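Local coordinates for protein N-acetylglucosaminidase (Paenibacillus barengoltzii, PDB 6INX) that probably hydrolyses glycans at N-acetylglucosamine linkages, as a family 18 glycoside hydrolase with endo-beta-N-acetylglucosaminidase activity, at residues L52-K57 against E100-G105. Numbering follows the deposited sequence.
Sequences LLPELK and EYALDG
The carboxylate of D104 turns its oxygens toward the end of K57, whose CE and NZ lie close to the carboxylate plane, on opposite sides of it. The puckered P54 ring carries the A102 methyl over one face, with A102 CB 3.9 Å from P54 CD. D104 and K57 meet tip to tip: NZ to OD2 is 3.3 Å, a salt bridge, and CE comes as near as 3.1 Å to that oxygen. The lysine chain bends to arrive there, chi3 of 118° placing CE away from a staggered position. NZ also donates to the L63 carbonyl, while OD2 accepts from I65 N and OD1 pairs with R150. The carboxylate thus links two cations and a backbone N-H, which probably favours its ionised form. An alanine at D104 would probably leave K57 and R150 without their shared counter-charge and I65 N without its side-chain acceptor.

Beside this polar cluster, L53 CB meets A102 CB at 3.9 Å, and the obliquely crossing leucines touch through L53 CD1 and L103 CD2, 3.6 Å apart. A102 centres an inverse gamma turn, closed by a weak L103 N to Y101 O bond, and its methyl points at the helix. Both leucines also pack on I32 of strand 29-38, and L103 reaches I65 and L67 of strand 64-70. In the TIM barrel, helix 53-59 thereby packs against the link from helix 84-100 into strand 105-109, at the barrel's N-terminal end, where backbone bonds join D104 to I65 and W153.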
ATOM      1  N   LEU A  52     -36.599  10.864 -17.413  1.00 19.34           N
ATOM      2  CA  LEU A  52     -36.799  11.891 -16.399  1.00 17.71           C
ATOM      3  C   LEU A  52     -35.839  13.065 -16.539  1.00 17.57           C
ATOM      4  O   LEU A  52     -36.065  14.103 -15.912  1.00 18.56           O
ATOM      5  CB  LEU A  52     -36.656  11.262 -15.006  1.00 21.30           C
ATOM      6  CG  LEU A  52     -37.053  12.068 -13.768  1.00 27.25           C
ATOM      7  CD1 LEU A  52     -38.488  12.570 -13.873  1.00 30.98           C
ATOM      8  CD2 LEU A  52     -36.853  11.249 -12.502  1.00 28.50           C
ATOM      9  N   LEU A  53     -34.791  12.936 -17.352  1.00 16.78           N
ATOM     10  CA  LEU A  53     -33.741  13.951 -17.362  1.00 19.86           C
ATOM     11  C   LEU A  53     -34.201  15.345 -17.783  1.00 17.23           C
ATOM     12  O   LEU A  53     -33.784  16.317 -17.130  1.00 18.47           O
ATOM     13  CB  LEU A  53     -32.527  13.469 -18.166  1.00 19.28           C
ATOM     14  CG  LEU A  53     -31.923  12.136 -17.723  1.00 18.82           C
ATOM     15  CD1 LEU A  53     -30.644  11.886 -18.510  1.00 19.27           C
ATOM     16  CD2 LEU A  53     -31.665  12.098 -16.218  1.00 19.56           C
ATOM     17  N   PRO A  54     -35.019  15.528 -18.832  1.00 19.71           N
ATOM     18  CA  PRO A  54     -35.480  16.890 -19.150  1.00 19.18           C
ATOM     19  C   PRO A  54     -36.141  17.607 -17.986  1.00 18.58           C
ATOM     20  O   PRO A  54     -35.925  18.812 -17.813  1.00 20.15           O
ATOM     21  CB  PRO A  54     -36.442  16.669 -20.323  1.00 19.17           C
ATOM     22  CG  PRO A  54     -35.906  15.444 -21.000  1.00 17.74           C
ATOM     23  CD  PRO A  54     -35.405  14.564 -19.882  1.00 16.54           C
ATOM     24  N   GLU A  55     -36.940  16.903 -17.181  1.00 16.96           N
ATOM     25  CA  GLU A  55     -37.585  17.551 -16.043  1.00 16.93           C
ATOM     26  C   GLU A  55     -36.572  17.935 -14.978  1.00 20.40           C
ATOM     27  O   GLU A  55     -36.705  18.986 -14.338  1.00 21.33           O
ATOM     28  CB  GLU A  55     -38.675  16.649 -15.458  1.00 22.81           C
ATOM     29  CG  GLU A  55     -39.274  17.157 -14.140  1.00 30.53           C
ATOM     30  CD  GLU A  55     -40.054  18.463 -14.295  1.00 35.75           C
ATOM     31  OE1 GLU A  55     -39.458  19.547 -14.109  1.00 38.02           O
ATOM     32  OE2 GLU A  55     -41.267  18.410 -14.597  1.00 43.51           O
ATOM     33  N   LEU A  56     -35.554  17.096 -14.764  1.00 18.73           N
ATOM     34  CA  LEU A  56     -34.512  17.457 -13.809  1.00 19.16           C
ATOM     35  C   LEU A  56     -33.779  18.712 -14.261  1.00 19.07           C
ATOM     36  O   LEU A  56     -33.481  19.598 -13.449  1.00 21.60           O
ATOM     37  CB  LEU A  56     -33.530  16.292 -13.631  1.00 18.61           C
ATOM     38  CG  LEU A  56     -34.109  14.958 -13.155  1.00 19.01           C
ATOM     39  CD1 LEU A  56     -32.984  13.945 -12.916  1.00 20.83           C
ATOM     40  CD2 LEU A  56     -34.959  15.127 -11.908  1.00 25.58           C
ATOM     41  N   LYS A  57     -33.481  18.805 -15.557  1.00 20.32           N
ATOM     42  CA  LYS A  57     -32.811  19.987 -16.081  1.00 19.63           C
ATOM     43  C   LYS A  57     -33.710  21.212 -16.013  1.00 22.43           C
ATOM     44  O   LYS A  57     -33.222  22.326 -15.808  1.00 23.71           O
ATOM     45  CB  LYS A  57     -32.373  19.747 -17.521  1.00 20.06           C
ATOM     46  CG  LYS A  57     -31.303  18.687 -17.684  1.00 28.66           C
ATOM     47  CD  LYS A  57     -30.795  18.678 -19.117  1.00 30.66           C
ATOM     48  CE  LYS A  57     -29.318  19.015 -19.187  1.00 33.20           C
ATOM     49  NZ  LYS A  57     -29.004  20.353 -18.610  1.00 33.82           N
ATOM     50  N   GLU A 100     -29.520  10.598 -27.870  1.00 14.13           N
ATOM     51  CA  GLU A 100     -30.731   9.854 -27.553  1.00 15.74           C
ATOM     52  C   GLU A 100     -31.403  10.358 -26.286  1.00 17.54           C
ATOM     53  O   GLU A 100     -32.624  10.223 -26.143  1.00 17.97           O
ATOM     54  CB  GLU A 100     -30.401   8.368 -27.381  1.00 17.36           C
ATOM     55  CG  GLU A 100     -30.138   7.625 -28.674  1.00 19.18           C
ATOM     56  CD  GLU A 100     -30.000   6.116 -28.470  1.00 25.23           C
ATOM     57  OE1 GLU A 100     -29.635   5.687 -27.353  1.00 24.89           O
ATOM     58  OE2 GLU A 100     -30.268   5.357 -29.429  1.00 33.00           O
ATOM     59  N   TYR A 101     -30.630  10.918 -25.355  1.00 15.80           N
ATOM     60  CA  TYR A 101     -31.148  11.339 -24.063  1.00 16.32           C
ATOM     61  C   TYR A 101     -30.608  12.717 -23.721  1.00 14.27           C
ATOM     62  O   TYR A 101     -29.663  13.209 -24.341  1.00 15.53           O
ATOM     63  CB  TYR A 101     -30.757  10.341 -22.966  1.00 16.24           C
ATOM     64  CG  TYR A 101     -31.314   8.965 -23.197  1.00 17.22           C
ATOM     65  CD1 TYR A 101     -32.674   8.721 -23.063  1.00 19.51           C
ATOM     66  CD2 TYR A 101     -30.489   7.912 -23.564  1.00 19.99           C
ATOM     67  CE1 TYR A 101     -33.199   7.472 -23.276  1.00 20.56           C
ATOM     68  CE2 TYR A 101     -31.005   6.652 -23.788  1.00 19.46           C
ATOM     69  CZ  TYR A 101     -32.364   6.438 -23.638  1.00 21.11           C
ATOM     70  OH  TYR A 101     -32.905   5.190 -23.850  1.00 23.80           O
ATOM     71  N   ALA A 102     -31.200  13.325 -22.689  1.00 16.17           N
ATOM     72  CA  ALA A 102     -30.822  14.665 -22.266  1.00 15.89           C
ATOM     73  C   ALA A 102     -29.581  14.599 -21.388  1.00 16.95           C
ATOM     74  O   ALA A 102     -29.576  15.088 -20.254  1.00 18.66           O
ATOM     75  CB  ALA A 102     -31.979  15.341 -21.528  1.00 19.34           C
ATOM     76  N   LEU A 103     -28.536  13.974 -21.905  1.00 14.23           N
ATOM     77  CA  LEU A 103     -27.268  13.847 -21.206  1.00 13.87           C
ATOM     78  C   LEU A 103     -26.307  14.910 -21.716  1.00 14.46           C
ATOM     79  O   LEU A 103     -26.285  15.219 -22.913  1.00 15.84           O
ATOM     80  CB  LEU A 103     -26.670  12.462 -21.451  1.00 11.18           C
ATOM     81  CG  LEU A 103     -27.430  11.310 -20.800  1.00 11.18           C
ATOM     82  CD1 LEU A 103     -27.044   9.966 -21.409  1.00 14.70           C
ATOM     83  CD2 LEU A 103     -27.171  11.304 -19.302  1.00 13.25           C
ATOM     84  N   ASP A 104     -25.525  15.478 -20.801  1.00 12.29           N
ATOM     85  CA  ASP A 104     -24.565  16.513 -21.151  1.00 13.10           C
ATOM     86  C   ASP A 104     -23.174  15.969 -21.407  1.00 13.39           C
ATOM     87  O   ASP A 104     -22.299  16.724 -21.834  1.00 12.40           O
ATOM     88  CB  ASP A 104     -24.519  17.576 -20.053  1.00 14.93           C
ATOM     89  CG  ASP A 104     -25.855  18.261 -19.871  1.00 14.45           C
ATOM     90  OD1 ASP A 104     -26.406  18.728 -20.893  1.00 17.86           O
ATOM     91  OD2 ASP A 104     -26.382  18.304 -18.738  1.00 15.50           O
ATOM     92  N   GLY A 105     -22.949  14.688 -21.168  1.00 12.64           N
ATOM     93  CA  GLY A 105     -21.645  14.118 -21.433  1.00 13.19           C
ATOM     94  C   GLY A 105     -21.504  12.769 -20.752  1.00  9.96           C
ATOM     95  O   GLY A 105     -22.482  12.185 -20.278  1.00 10.63           O
TER